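Local coordinates for beta-lactamase (Serratia marcescens, PDB 5GWA), which probably hydrolyses beta-lactam antibiotics to substituted beta-amino acids, as a plasmid-borne class A extended-spectrum enzyme, and is seen here with the inhibitor avibactam, at residues I236-V250 and I263-V276. Numbering follows the deposited sequence.
With NA (sodium ion), chain R; SO4 (sulfate ion), chain C.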
ATOM      1  N   ILE A 236     -21.538   6.226  16.084  1.00 11.43           N
ATOM      2  CA  ILE A 236     -21.159   5.588  17.324  1.00 12.47           C
ATOM      3  C   ILE A 236     -22.402   5.323  18.172  1.00 13.67           C
ATOM      4  O   ILE A 236     -23.292   6.178  18.269  1.00 12.84           O
ATOM      5  CB  ILE A 236     -20.155   6.471  18.065  1.00 13.67           C
ATOM      6  CG1 ILE A 236     -18.919   6.637  17.166  1.00 14.36           C
ATOM      7  CG2 ILE A 236     -19.757   5.891  19.399  1.00 14.56           C
ATOM      8  CD1 ILE A 236     -17.822   7.504  17.719  1.00 14.48           C
ATOM      9  N   THR A 237     -22.412   4.159  18.805  1.00 13.44           N
ATOM     10  CA  THR A 237     -23.502   3.754  19.689  1.00 15.26           C
ATOM     11  C   THR A 237     -23.132   4.097  21.113  1.00 13.71           C
ATOM     12  O   THR A 237     -22.105   3.687  21.640  1.00 14.00           O
ATOM     13  CB  THR A 237     -23.787   2.261  19.576  1.00 13.12           C
ATOM     14  OG1 THR A 237     -23.996   1.924  18.207  1.00 12.12           O
ATOM     15  CG2 THR A 237     -25.031   1.870  20.410  1.00 16.22           C
ATOM     16  N   LEU A 238     -24.046   4.818  21.753  1.00 15.72           N
ATOM     17  CA  LEU A 238     -23.892   5.188  23.151  1.00 15.68           C
ATOM     18  C   LEU A 238     -24.325   4.035  24.068  1.00 18.23           C
ATOM     19  O   LEU A 238     -24.976   3.096  23.619  1.00 20.23           O
ATOM     20  CB  LEU A 238     -24.711   6.455  23.425  1.00 16.94           C
ATOM     21  CG  LEU A 238     -24.152   7.738  22.760  1.00 17.63           C
ATOM     22  CD1 LEU A 238     -25.273   8.719  22.554  1.00 18.44           C
ATOM     23  CD2 LEU A 238     -23.032   8.312  23.595  1.00 17.82           C
ATOM     24  N   PRO A 239     -24.022   4.153  25.361  1.00 17.96           N
ATOM     25  CA  PRO A 239     -24.361   3.072  26.273  1.00 19.79           C
ATOM     26  C   PRO A 239     -25.846   2.839  26.411  1.00 20.16           C
ATOM     27  O   PRO A 239     -26.235   1.761  26.890  1.00 22.48           O
ATOM     28  CB  PRO A 239     -23.738   3.528  27.593  1.00 21.15           C
ATOM     29  CG  PRO A 239     -22.648   4.478  27.192  1.00 20.68           C
ATOM     30  CD  PRO A 239     -23.252   5.209  26.037  1.00 17.73           C
ATOM     31  N   ASN A 240     -26.672   3.812  26.019  1.00 20.13           N
ATOM     32  CA  ASN A 240     -28.117   3.670  26.024  1.00 20.11           C
ATOM     33  C   ASN A 240     -28.758   3.426  24.672  1.00 19.46           C
ATOM     34  O   ASN A 240     -29.970   3.591  24.507  1.00 21.02           O
ATOM     35  CB  ASN A 240     -28.762   4.891  26.682  1.00 22.05           C
ATOM     36  CG  ASN A 240     -28.708   6.117  25.804  1.00 31.04           C
ATOM     37  OD1 ASN A 240     -27.996   6.137  24.803  1.00 29.68           O
ATOM     38  ND2 ASN A 240     -29.545   7.097  26.108  1.00 34.65           N
ATOM     39  N   GLY A 241     -27.945   3.006  23.704  1.00 19.49           N
ATOM     40  CA  GLY A 241     -28.475   2.558  22.430  1.00 20.02           C
ATOM     41  C   GLY A 241     -28.670   3.664  21.411  1.00 18.92           C
ATOM     42  O   GLY A 241     -28.932   3.385  20.247  1.00 20.82           O
ATOM     43  N   LYS A 242     -28.612   4.916  21.854  1.00 19.54           N
ATOM     44  CA  LYS A 242     -28.749   6.021  20.939  1.00 18.91           C
ATOM     45  C   LYS A 242     -27.437   6.120  20.162  1.00 16.15           C
ATOM     46  O   LYS A 242     -26.415   5.546  20.587  1.00 16.32           O
ATOM     47  CB  LYS A 242     -29.017   7.329  21.716  1.00 21.78           C
ATOM     48  CG  LYS A 242     -30.402   7.420  22.363  1.00 28.83           C
ATOM     49  CD  LYS A 242     -31.486   7.662  21.329  1.00 38.37           C
ATOM     50  CE  LYS A 242     -32.855   7.170  21.788  1.00 47.87           C
ATOM     51  NZ  LYS A 242     -33.525   8.126  22.708  1.00 49.56           N
ATOM     52  N   HIS A 243     -27.426   6.996  19.152  1.00 14.51           N
ATOM     53  CA  HIS A 243     -26.285   7.090  18.220  1.00 14.02           C
ATOM     54  C   HIS A 243     -25.908   8.524  17.898  1.00 14.74           C
ATOM     55  O   HIS A 243     -26.758   9.395  17.874  1.00 14.63           O
ATOM     56  CB  HIS A 243     -26.627   6.415  16.908  1.00 13.16           C
ATOM     57  CG  HIS A 243     -27.067   4.992  17.060  1.00 14.04           C
ATOM     58  ND1 HIS A 243     -28.386   4.656  17.265  1.00 16.28           N
ATOM     59  CD2 HIS A 243     -26.385   3.825  17.006  1.00 15.42           C
ATOM     60  CE1 HIS A 243     -28.494   3.338  17.397  1.00 14.90           C
ATOM     61  NE2 HIS A 243     -27.293   2.812  17.246  1.00 13.66           N
ATOM     62  N   PHE A 244     -24.633   8.741  17.597  1.00 12.27           N
ATOM     63  CA  PHE A 244     -24.223  10.008  16.997  1.00 12.56           C
ATOM     64  C   PHE A 244     -23.309   9.760  15.804  1.00 12.64           C
ATOM     65  O   PHE A 244     -22.479   8.843  15.824  1.00 12.68           O
ATOM     66  CB  PHE A 244     -23.607  10.967  18.026  1.00 12.33           C
ATOM     67  CG  PHE A 244     -22.327  10.493  18.673  1.00 12.46           C
ATOM     68  CD1 PHE A 244     -22.351   9.682  19.791  1.00 12.48           C
ATOM     69  CD2 PHE A 244     -21.089  10.962  18.247  1.00 12.36           C
ATOM     70  CE1 PHE A 244     -21.189   9.242  20.375  1.00 13.53           C
ATOM     71  CE2 PHE A 244     -19.907  10.564  18.878  1.00 13.57           C
ATOM     72  CZ  PHE A 244     -19.960   9.732  19.969  1.00 12.82           C
ATOM     73  N   ALA A 245     -23.480  10.595  14.786  1.00 13.08           N
ATOM     74  CA  ALA A 245     -22.548  10.641  13.667  1.00 11.93           C
ATOM     75  C   ALA A 245     -21.478  11.673  13.936  1.00 10.90           C
ATOM     76  O   ALA A 245     -21.759  12.725  14.530  1.00 11.43           O
ATOM     77  CB  ALA A 245     -23.284  10.970  12.395  1.00 12.80           C
ATOM     78  N   ILE A 246     -20.230  11.299  13.674  1.00 10.78           N
ATOM     79  CA  ILE A 246     -19.108  12.187  13.899  1.00 11.12           C
ATOM     80  C   ILE A 246     -18.139  12.073  12.717  1.00 12.09           C
ATOM     81  O   ILE A 246     -17.908  11.000  12.179  1.00 11.01           O
ATOM     82  CB  ILE A 246     -18.406  11.895  15.244  1.00 12.45           C
ATOM     83  CG1 ILE A 246     -17.202  12.797  15.485  1.00 13.69           C
ATOM     84  CG2 ILE A 246     -18.022  10.431  15.355  1.00 14.27           C
ATOM     85  CD1 ILE A 246     -16.768  12.833  16.930  1.00 13.46           C
ATOM     86  N   ALA A 247     -17.574  13.209  12.322  1.00 10.21           N
ATOM     87  CA  ALA A 247     -16.532  13.232  11.318  1.00 10.30           C
ATOM     88  C   ALA A 247     -15.410  14.146  11.738  1.00 11.68           C
ATOM     89  O   ALA A 247     -15.665  15.290  12.148  1.00 11.45           O
ATOM     90  CB  ALA A 247     -17.106  13.681  10.005  1.00  9.63           C
ATOM     91  N   VAL A 248     -14.178  13.641  11.736  1.00  9.55           N
ATOM     92  CA  VAL A 248     -13.030  14.469  12.067  1.00 11.06           C
ATOM     93  C   VAL A 248     -12.010  14.390  10.949  1.00 10.04           C
ATOM     94  O   VAL A 248     -11.616  13.299  10.526  1.00  9.73           O
ATOM     95  CB  VAL A 248     -12.367  14.090  13.414  1.00 10.69           C
ATOM     96  CG1 VAL A 248     -11.201  15.012  13.729  1.00 12.45           C
ATOM     97  CG2 VAL A 248     -13.393  14.105  14.547  1.00 12.17           C
ATOM     98  N   TYR A 249     -11.573  15.555  10.454  1.00  9.92           N
ATOM     99  CA  TYR A 249     -10.566  15.645   9.406  1.00 10.23           C
ATOM    100  C   TYR A 249      -9.381  16.442   9.927  1.00  9.75           C
ATOM    101  O   TYR A 249      -9.507  17.625  10.202  1.00 10.13           O
ATOM    102  CB  TYR A 249     -11.122  16.376   8.167  1.00 10.78           C
ATOM    103  CG  TYR A 249     -12.313  15.694   7.591  1.00  9.62           C
ATOM    104  CD1 TYR A 249     -13.584  15.939   8.077  1.00  9.73           C
ATOM    105  CD2 TYR A 249     -12.178  14.799   6.533  1.00  9.46           C
ATOM    106  CE1 TYR A 249     -14.686  15.312   7.532  1.00  9.45           C
ATOM    107  CE2 TYR A 249     -13.256  14.074   6.072  1.00  8.85           C
ATOM    108  CZ  TYR A 249     -14.483  14.321   6.581  1.00  9.89           C
ATOM    109  OH  TYR A 249     -15.516  13.621   6.039  1.00  9.93           O
ATOM    110  N   VAL A 250      -8.258  15.778  10.216  1.00 10.25           N
ATOM    111  CA  VAL A 250      -7.032  16.489  10.579  1.00 10.97           C
ATOM    112  C   VAL A 250      -6.242  16.744   9.312  1.00 10.89           C
ATOM    113  O   VAL A 250      -5.727  15.808   8.682  1.00 11.16           O
ATOM    114  CB  VAL A 250      -6.190  15.657  11.582  1.00 12.31           C
ATOM    115  CG1 VAL A 250      -4.923  16.411  11.955  1.00 12.20           C
ATOM    116  CG2 VAL A 250      -6.997  15.283  12.807  1.00 12.74           C
ATOM    117  N   ILE A 263      -5.495  13.415  18.032  1.00 12.89           N
ATOM    118  CA  ILE A 263      -6.455  14.511  17.901  1.00 11.91           C
ATOM    119  C   ILE A 263      -7.860  13.980  17.665  1.00 11.97           C
ATOM    120  O   ILE A 263      -8.823  14.398  18.317  1.00 11.25           O
ATOM    121  CB  ILE A 263      -6.066  15.477  16.778  1.00 11.83           C
ATOM    122  CG1 ILE A 263      -4.863  16.345  17.211  1.00 11.79           C
ATOM    123  CG2 ILE A 263      -7.219  16.404  16.423  1.00 12.06           C
ATOM    124  CD1 ILE A 263      -4.162  17.036  16.085  1.00 13.29           C
ATOM    125  N   ILE A 264      -7.970  12.999  16.774  1.00 11.66           N
ATOM    126  CA  ILE A 264      -9.281  12.397  16.512  1.00 10.25           C
ATOM    127  C   ILE A 264      -9.834  11.703  17.746  1.00 10.22           C
ATOM    128  O   ILE A 264     -11.008  11.887  18.112  1.00 11.18           O
ATOM    129  CB  ILE A 264      -9.219  11.387  15.338  1.00  9.83           C
ATOM    130  CG1 ILE A 264      -8.665  12.075  14.077  1.00  9.35           C
ATOM    131  CG2 ILE A 264     -10.606  10.799  15.064  1.00 10.25           C
ATOM    132  CD1 ILE A 264      -8.387  11.157  12.912  1.00  9.17           C
ATOM    133  N   ALA A 265      -8.969  10.942  18.414  1.00 11.84           N
ATOM    134  CA  ALA A 265      -9.371  10.118  19.552  1.00 11.85           C
ATOM    135  C   ALA A 265      -9.842  11.004  20.716  1.00 11.92           C
ATOM    136  O   ALA A 265     -10.860  10.748  21.344  1.00 12.61           O
ATOM    137  CB  ALA A 265      -8.209   9.217  19.980  1.00 12.91           C
ATOM    138  N   GLU A 266      -9.103  12.093  20.947  1.00 13.70           N
ATOM    139  CA  GLU A 266      -9.393  12.989  22.052  1.00 15.53           C
ATOM    140  C   GLU A 266     -10.646  13.810  21.786  1.00 12.61           C
ATOM    141  O   GLU A 266     -11.497  13.923  22.660  1.00 15.03           O
ATOM    142  CB  GLU A 266      -8.230  13.916  22.330  1.00 14.59           C
ATOM    143  CG  GLU A 266      -7.023  13.209  22.919  1.00 15.57           C
ATOM    144  CD  GLU A 266      -7.132  12.966  24.418  1.00 20.29           C
ATOM    145  OE1 GLU A 266      -8.234  13.060  25.001  1.00 20.57           O
ATOM    146  OE2 GLU A 266      -6.074  12.650  25.007  1.00 22.02           O
ATOM    147  N   ILE A 267     -10.824  14.276  20.552  1.00 15.07           N
ATOM    148  CA  ILE A 267     -12.041  15.020  20.198  1.00 13.08           C
ATOM    149  C   ILE A 267     -13.261  14.102  20.339  1.00 13.66           C
ATOM    150  O   ILE A 267     -14.286  14.455  20.912  1.00 13.57           O
ATOM    151  CB  ILE A 267     -11.957  15.664  18.793  1.00 13.75           C
ATOM    152  CG1 ILE A 267     -10.990  16.840  18.827  1.00 13.54           C
ATOM    153  CG2 ILE A 267     -13.325  16.133  18.320  1.00 14.14           C
ATOM    154  CD1 ILE A 267     -10.632  17.391  17.478  1.00 13.64           C
ATOM    155  N   CYS A 268     -13.141  12.882  19.830  1.00 13.08           N
ATOM    156  CA  CYS A 268     -14.226  11.934  19.970  1.00 12.14           C
ATOM    157  C   CYS A 268     -14.569  11.632  21.435  1.00 12.09           C
ATOM    158  O   CYS A 268     -15.723  11.598  21.797  1.00 15.11           O
ATOM    159  CB  CYS A 268     -13.929  10.647  19.202  1.00 13.45           C
ATOM    160  SG  CYS A 268     -15.401   9.572  19.165  1.00 13.87           S
ATOM    161  N   LYS A 269     -13.541  11.429  22.254  1.00 13.97           N
ATOM    162  CA  LYS A 269     -13.702  11.164  23.694  1.00 14.73           C
ATOM    163  C   LYS A 269     -14.440  12.311  24.358  1.00 14.78           C
ATOM    164  O   LYS A 269     -15.295  12.087  25.235  1.00 15.16           O
ATOM    165  CB  LYS A 269     -12.299  10.973  24.298  1.00 15.16           C
ATOM    166  CG  LYS A 269     -12.246  10.760  25.804  1.00 18.65           C
ATOM    167  CD  LYS A 269     -12.991   9.535  26.264  1.00 21.41           C
ATOM    168  CE  LYS A 269     -12.652   9.270  27.733  1.00 25.96           C
ATOM    169  NZ  LYS A 269     -13.846   8.989  28.554  1.00 30.26           N
ATOM    170  N   SER A 270     -14.071  13.540  23.990  1.00 16.28           N
ATOM    171  CA  SER A 270     -14.721  14.731  24.550  1.00 16.61           C
ATOM    172  C   SER A 270     -16.207  14.694  24.225  1.00 16.79           C
ATOM    173  O   SER A 270     -17.050  14.949  25.090  1.00 16.90           O
ATOM    174  CB  SER A 270     -14.121  16.039  24.014  1.00 19.73           C
ATOM    175  OG  SER A 270     -12.805  16.264  24.519  1.00 22.41           O
ATOM    176  N   VAL A 271     -16.537  14.356  22.981  1.00 15.33           N
ATOM    177  CA  VAL A 271     -17.928  14.333  22.560  1.00 15.33           C
ATOM    178  C   VAL A 271     -18.679  13.207  23.270  1.00 17.65           C
ATOM    179  O   VAL A 271     -19.790  13.393  23.748  1.00 17.57           O
ATOM    180  CB  VAL A 271     -18.041  14.187  21.022  1.00 14.54           C
ATOM    181  CG1 VAL A 271     -19.469  13.991  20.583  1.00 15.80           C
ATOM    182  CG2 VAL A 271     -17.438  15.396  20.334  1.00 15.82           C
ATOM    183  N   TRP A 272     -18.055  12.036  23.312  1.00 16.28           N
ATOM    184  CA  TRP A 272     -18.594  10.878  24.018  1.00 16.12           C
ATOM    185  C   TRP A 272     -18.878  11.230  25.484  1.00 18.84           C
ATOM    186  O   TRP A 272     -19.987  11.006  25.965  1.00 19.27           O
ATOM    187  CB  TRP A 272     -17.610   9.709  23.914  1.00 18.66           C
ATOM    188  CG  TRP A 272     -17.942   8.537  24.769  1.00 17.89           C
ATOM    189  CD1 TRP A 272     -17.565   8.341  26.080  1.00 18.73           C
ATOM    190  CD2 TRP A 272     -18.690   7.381  24.398  1.00 16.16           C
ATOM    191  NE1 TRP A 272     -18.027   7.139  26.525  1.00 20.83           N
ATOM    192  CE2 TRP A 272     -18.808   6.574  25.549  1.00 18.42           C
ATOM    193  CE3 TRP A 272     -19.372   6.996  23.244  1.00 15.25           C
ATOM    194  CZ2 TRP A 272     -19.383   5.305  25.504  1.00 19.16           C
ATOM    195  CZ3 TRP A 272     -19.995   5.751  23.224  1.00 15.81           C
ATOM    196  CH2 TRP A 272     -20.038   4.946  24.364  1.00 19.06           C
ATOM    197  N   ASP A 273     -17.890  11.808  26.163  1.00 19.01           N
ATOM    198  CA  ASP A 273     -18.038  12.133  27.584  1.00 19.23           C
ATOM    199  C   ASP A 273     -19.214  13.087  27.793  1.00 22.61           C
ATOM    200  O   ASP A 273     -19.978  12.899  28.711  1.00 22.75           O
ATOM    201  CB  ASP A 273     -16.747  12.746  28.158  1.00 19.38           C
ATOM    202  CG  ASP A 273     -15.665  11.719  28.407  1.00 19.27           C
ATOM    203  OD1 ASP A 273     -15.956  10.495  28.424  1.00 21.61           O
ATOM    204  OD2 ASP A 273     -14.516  12.138  28.648  1.00 23.27           O
ATOM    205  N   TYR A 274     -19.392  14.071  26.911  1.00 19.93           N
ATOM    206  CA  TYR A 274     -20.522  15.000  26.984  1.00 20.97           C
ATOM    207  C   TYR A 274     -21.865  14.301  26.784  1.00 24.17           C
ATOM    208  O   TYR A 274     -22.833  14.490  27.563  1.00 22.47           O
ATOM    209  CB  TYR A 274     -20.357  16.112  25.942  1.00 21.94           C
ATOM    210  CG  TYR A 274     -21.519  17.077  25.936  1.00 24.50           C
ATOM    211  CD1 TYR A 274     -21.604  18.084  26.884  1.00 30.93           C
ATOM    212  CD2 TYR A 274     -22.594  16.893  25.073  1.00 27.16           C
ATOM    213  CE1 TYR A 274     -22.708  18.926  26.929  1.00 33.83           C
ATOM    214  CE2 TYR A 274     -23.691  17.729  25.107  1.00 28.26           C
ATOM    215  CZ  TYR A 274     -23.747  18.737  26.046  1.00 36.41           C
ATOM    216  OH  TYR A 274     -24.830  19.585  26.065  1.00 42.70           O
ATOM    217  N   LEU A 275     -21.948  13.465  25.758  1.00 21.72           N
ATOM    218  CA  LEU A 275     -23.212  12.829  25.451  1.00 20.24           C
ATOM    219  C   LEU A 275     -23.603  11.744  26.477  1.00 23.72           C
ATOM    220  O   LEU A 275     -24.772  11.479  26.629  1.00 24.56           O
ATOM    221  CB  LEU A 275     -23.224  12.248  24.019  1.00 18.64           C
ATOM    222  CG  LEU A 275     -23.065  13.283  22.915  1.00 20.88           C
ATOM    223  CD1 LEU A 275     -22.870  12.577  21.578  1.00 20.34           C
ATOM    224  CD2 LEU A 275     -24.262  14.208  22.838  1.00 21.10           C
ATOM    225  N   VAL A 276     -22.651  11.051  27.093  1.00 25.00           N
ATOM    226  CA  VAL A 276     -23.028  10.035  28.087  1.00 27.33           C
ATOM    227  C   VAL A 276     -23.513  10.690  29.378  1.00 39.14           C
ATOM    228  O   VAL A 276     -24.484  10.232  29.981  1.00 42.50           O
ATOM    229  CB  VAL A 276     -21.924   8.996  28.373  1.00 28.97           C
ATOM    230  CG1 VAL A 276     -21.552   8.230  27.109  1.00 24.63           C
ATOM    231  CG2 VAL A 276     -20.715   9.622  29.030  1.00 33.66           C
TER
HETATM  232 NA    NA R 317     -29.051  10.714  19.279  1.00 25.91          NA
HETATM  233  S   SO4 C 302     -25.982  -1.019  17.388  1.00 16.61           S
HETATM  234  O1  SO4 C 302     -27.141  -1.720  16.813  1.00 26.09           O
HETATM  235  O2  SO4 C 302     -24.991  -1.225  16.338  1.00 23.68           O
HETATM  236  O3  SO4 C 302     -26.467   0.368  17.535  1.00 24.19           O
HETATM  237  O4  SO4 C 302     -25.717  -1.681  18.677  1.00 27.68           O
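Strand 243-250 and helix 263-276 run roughly antiparallel (149° between their N-to-C directions), their axes 9.1 Å apart at closest, so that V250 and V248 meet I263 and I264 while the hairpin end at L238 lies by V276. No hydrogen bond joins the two segments. V250 CG2 touches both I263 CG2 and I264 CG1, and V248 CG1 lies 3.9 Å from I264 CG1. Farther along, I236 CD1 reaches C268 SG (3.5 Å). The F244 ring has L275 CD1 over one face, a CH-pi contact 3.8 Å from the ring centroid, and I236 CB, from its own hairpin, toward the rim of the opposite face. W272, with CG anti to its own N (171°), carries its indole to the hairpin, where its edge meets T237 O (CZ3 to O 3.3 Å) and CH2 packs on P239 CD (3.6 Å). V276 CG1 sits over the rim of one indole face and also touches L238 CD2. On the other side of the sheet, A245 and A247 pack on helix 164-175. The C-terminal helix of the class A fold is thus held to the five-stranded sheet almost wholly by apolar packing, T237 O at the indole edge being a polar exception; the K269-D273 salt bridge takes no part.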